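PDB 7O2N: UTP--glucose-1-phosphate uridylyltransferase YngB from Bacillus subtilis, which catalyses the formation of UDP-glucose and diphosphate from UTP and glucose 1-phosphate, contributing to glycolipid formation and wall teichoic acid glucosylation during anaerobic growth. Local coordinates for residues E44-I50 with P140-M146. Numbering follows the deposited sequence.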
loop_
_atom_site.group_PDB
_atom_site.type_symbol
_atom_site.label_atom_id
_atom_site.label_comp_id
_atom_site.label_asym_id
_atom_site.label_seq_id
_atom_site.Cartn_x
_atom_site.Cartn_y
_atom_site.Cartn_z
ATOM N N GLU A 44 8.640 -13.962 -9.705
ATOM C CA GLU A 44 9.194 -15.267 -9.391
ATOM C C GLU A 44 8.933 -16.212 -10.563
ATOM O O GLU A 44 9.877 -16.726 -11.159
ATOM C CB GLU A 44 8.631 -15.805 -8.079
ATOM C CG GLU A 44 9.513 -16.872 -7.464
ATOM C CD GLU A 44 8.981 -17.476 -6.172
ATOM O OE1 GLU A 44 8.716 -16.718 -5.192
ATOM O OE2 GLU A 44 8.853 -18.705 -6.127
ATOM N N ALA A 45 7.651 -16.369 -10.908
ATOM C CA ALA A 45 7.210 -17.311 -11.924
ATOM C C ALA A 45 7.869 -17.018 -13.274
ATOM O O ALA A 45 8.378 -17.931 -13.923
ATOM C CB ALA A 45 5.703 -17.317 -12.030
ATOM N N ALA A 46 7.861 -15.754 -13.703
ATOM C CA ALA A 46 8.447 -15.419 -14.990
ATOM C C ALA A 46 9.905 -15.878 -15.053
ATOM O O ALA A 46 10.279 -16.604 -15.973
ATOM C CB ALA A 46 8.294 -13.948 -15.297
ATOM N N GLU A 47 10.722 -15.488 -14.064
ATOM C CA GLU A 47 12.142 -15.806 -14.088
ATOM C C GLU A 47 12.389 -17.296 -13.843
ATOM O O GLU A 47 13.466 -17.783 -14.155
ATOM C CB GLU A 47 12.910 -14.920 -13.118
ATOM C CG GLU A 47 12.730 -13.447 -13.422
ATOM C CD GLU A 47 13.066 -12.543 -12.246
ATOM O OE1 GLU A 47 13.601 -13.081 -11.237
ATOM O OE2 GLU A 47 12.787 -11.311 -12.331
ATOM N N SER A 48 11.418 -18.014 -13.272
ATOM C CA SER A 48 11.486 -19.466 -13.155
ATOM C C SER A 48 11.203 -20.128 -14.508
ATOM O O SER A 48 11.204 -21.358 -14.614
ATOM C CB SER A 48 10.510 -20.002 -12.109
ATOM O OG SER A 48 11.017 -19.861 -10.791
ATOM N N GLY A 49 10.879 -19.302 -15.515
ATOM C CA GLY A 49 10.535 -19.774 -16.848
ATOM C C GLY A 49 9.061 -20.148 -17.046
ATOM O O GLY A 49 8.744 -20.869 -17.981
ATOM N N ILE A 50 8.152 -19.657 -16.194
ATOM C CA ILE A 50 6.730 -19.851 -16.440
ATOM C C ILE A 50 6.271 -18.848 -17.488
ATOM O O ILE A 50 6.640 -17.677 -17.446
ATOM C CB ILE A 50 5.890 -19.750 -15.151
ATOM C CG1 ILE A 50 6.328 -20.796 -14.125
ATOM C CG2 ILE A 50 4.401 -19.854 -15.458
ATOM C CD1 ILE A 50 6.392 -22.181 -14.684
ATOM N N PRO A 140 15.637 -18.325 -8.533
ATOM C CA PRO A 140 14.262 -18.067 -8.107
ATOM C C PRO A 140 13.646 -19.315 -7.487
ATOM O O PRO A 140 13.813 -20.428 -7.996
ATOM C CB PRO A 140 13.545 -17.713 -9.417
ATOM C CG PRO A 140 14.635 -17.178 -10.311
ATOM C CD PRO A 140 15.859 -17.991 -9.948
ATOM N N ALA A 141 12.933 -19.095 -6.376
ATOM C CA ALA A 141 12.485 -20.180 -5.513
ATOM C C ALA A 141 11.829 -21.301 -6.316
ATOM O O ALA A 141 12.219 -22.455 -6.170
ATOM C CB ALA A 141 11.564 -19.643 -4.446
ATOM N N LEU A 142 10.834 -20.956 -7.155
ATOM C CA LEU A 142 10.062 -21.955 -7.889
ATOM C C LEU A 142 10.948 -22.768 -8.832
ATOM O O LEU A 142 10.784 -23.986 -8.904
ATOM C CB LEU A 142 8.918 -21.279 -8.648
ATOM C CG LEU A 142 8.120 -22.170 -9.596
ATOM C CD1 LEU A 142 7.221 -23.107 -8.803
ATOM C CD2 LEU A 142 7.291 -21.297 -10.532
ATOM N N ARG A 143 11.874 -22.088 -9.536
ATOM C CA ARG A 143 12.823 -22.741 -10.428
ATOM C C ARG A 143 13.458 -23.942 -9.737
ATOM O O ARG A 143 13.690 -24.959 -10.368
ATOM C CB ARG A 143 13.994 -21.810 -10.749
ATOM C CG ARG A 143 14.973 -22.396 -11.751
ATOM C CD ARG A 143 14.646 -21.741 -13.068
ATOM N NE ARG A 143 15.269 -22.388 -14.208
ATOM C CZ ARG A 143 15.087 -23.659 -14.549
ATOM N NH1 ARG A 143 14.302 -24.439 -13.834
ATOM N NH2 ARG A 143 15.677 -24.137 -15.626
ATOM N N GLN A 144 13.754 -23.784 -8.438
ATOM C CA GLN A 144 14.419 -24.792 -7.634
ATOM C C GLN A 144 13.524 -26.014 -7.448
ATOM O O GLN A 144 14.038 -27.130 -7.466
ATOM C CB GLN A 144 14.836 -24.215 -6.281
ATOM C CG GLN A 144 15.773 -23.007 -6.347
ATOM C CD GLN A 144 16.057 -22.442 -4.972
ATOM O OE1 GLN A 144 15.854 -23.106 -3.943
ATOM N NE2 GLN A 144 16.514 -21.193 -4.933
ATOM N N LEU A 145 12.209 -25.801 -7.261
ATOM C CA LEU A 145 11.236 -26.887 -7.174
ATOM C C LEU A 145 11.155 -27.627 -8.503
ATOM O O LEU A 145 10.959 -28.848 -8.521
ATOM C CB LEU A 145 9.848 -26.317 -6.875
ATOM C CG LEU A 145 9.476 -26.181 -5.409
ATOM C CD1 LEU A 145 9.811 -24.779 -4.949
ATOM C CD2 LEU A 145 7.993 -26.446 -5.219
ATOM N N MET A 146 11.264 -26.848 -9.599
ATOM C CA MET A 146 11.098 -27.367 -10.948
ATOM C C MET A 146 12.259 -28.316 -11.263
ATOM O O MET A 146 12.093 -29.327 -11.957
ATOM C CB MET A 146 11.035 -26.234 -11.984
ATOM C CG MET A 146 9.659 -25.584 -12.171
ATOM S SD MET A 146 9.741 -23.869 -12.883
ATOM C CE MET A 146 10.321 -24.215 -14.539
#
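The carboxylate of Glu44 meets the N-terminal end of helix 141-152 through OE2, which accepts a weak, bent hydrogen bond from Leu142 N (3.2 Å, 127° at the hydrogen) and rests against Ala141 CB at 3.3 Å. The Arg143 guanidinium has Ser48 O set obliquely to it and pairs with Asp147; the puckered Pro140 ring brings CB to Ser48 OG and CG to Glu47 CB. Glu44 reaches across because CG lies anti to its backbone N (chi1 -159°) and the chain runs extended beyond it, long enough to bring OE2 also to a salt bridge with Arg206 on strand 206-210. Ser48, small and polar, suits the close approach of the chains, its CA 4.5 Å from Arg143 CA. Its OG accepts weakly from Arg143 N (2.7 Å) and donates weakly back to Glu44 O. Gly49, whose positive phi favours glycine, then ends helix 37-47 in a Schellman motif and turns the chain so that Ile50 CG1 packs on Leu142 CD2 at 3.8 Å, the two side chains crossing at about a right angle. Met146 SD lies 4.2 Å from Ile50 CD1. Leu142 also touches Ala127, Leu129 and Val208, and Ala45 touches Leu129, so both helices pack on the central sheet of this GT-A nucleotidyltransferase fold. Cutting Glu44 back to an alanine is likely to leave Arg206 without this carboxylate partner and Leu142 N without this acceptor. Acceptors from one helix's C-terminal end thus meet amides near the start of the other; the positive end of helix 141-152 and the salt bridge to Arg206 would both probably favour a charged Glu44.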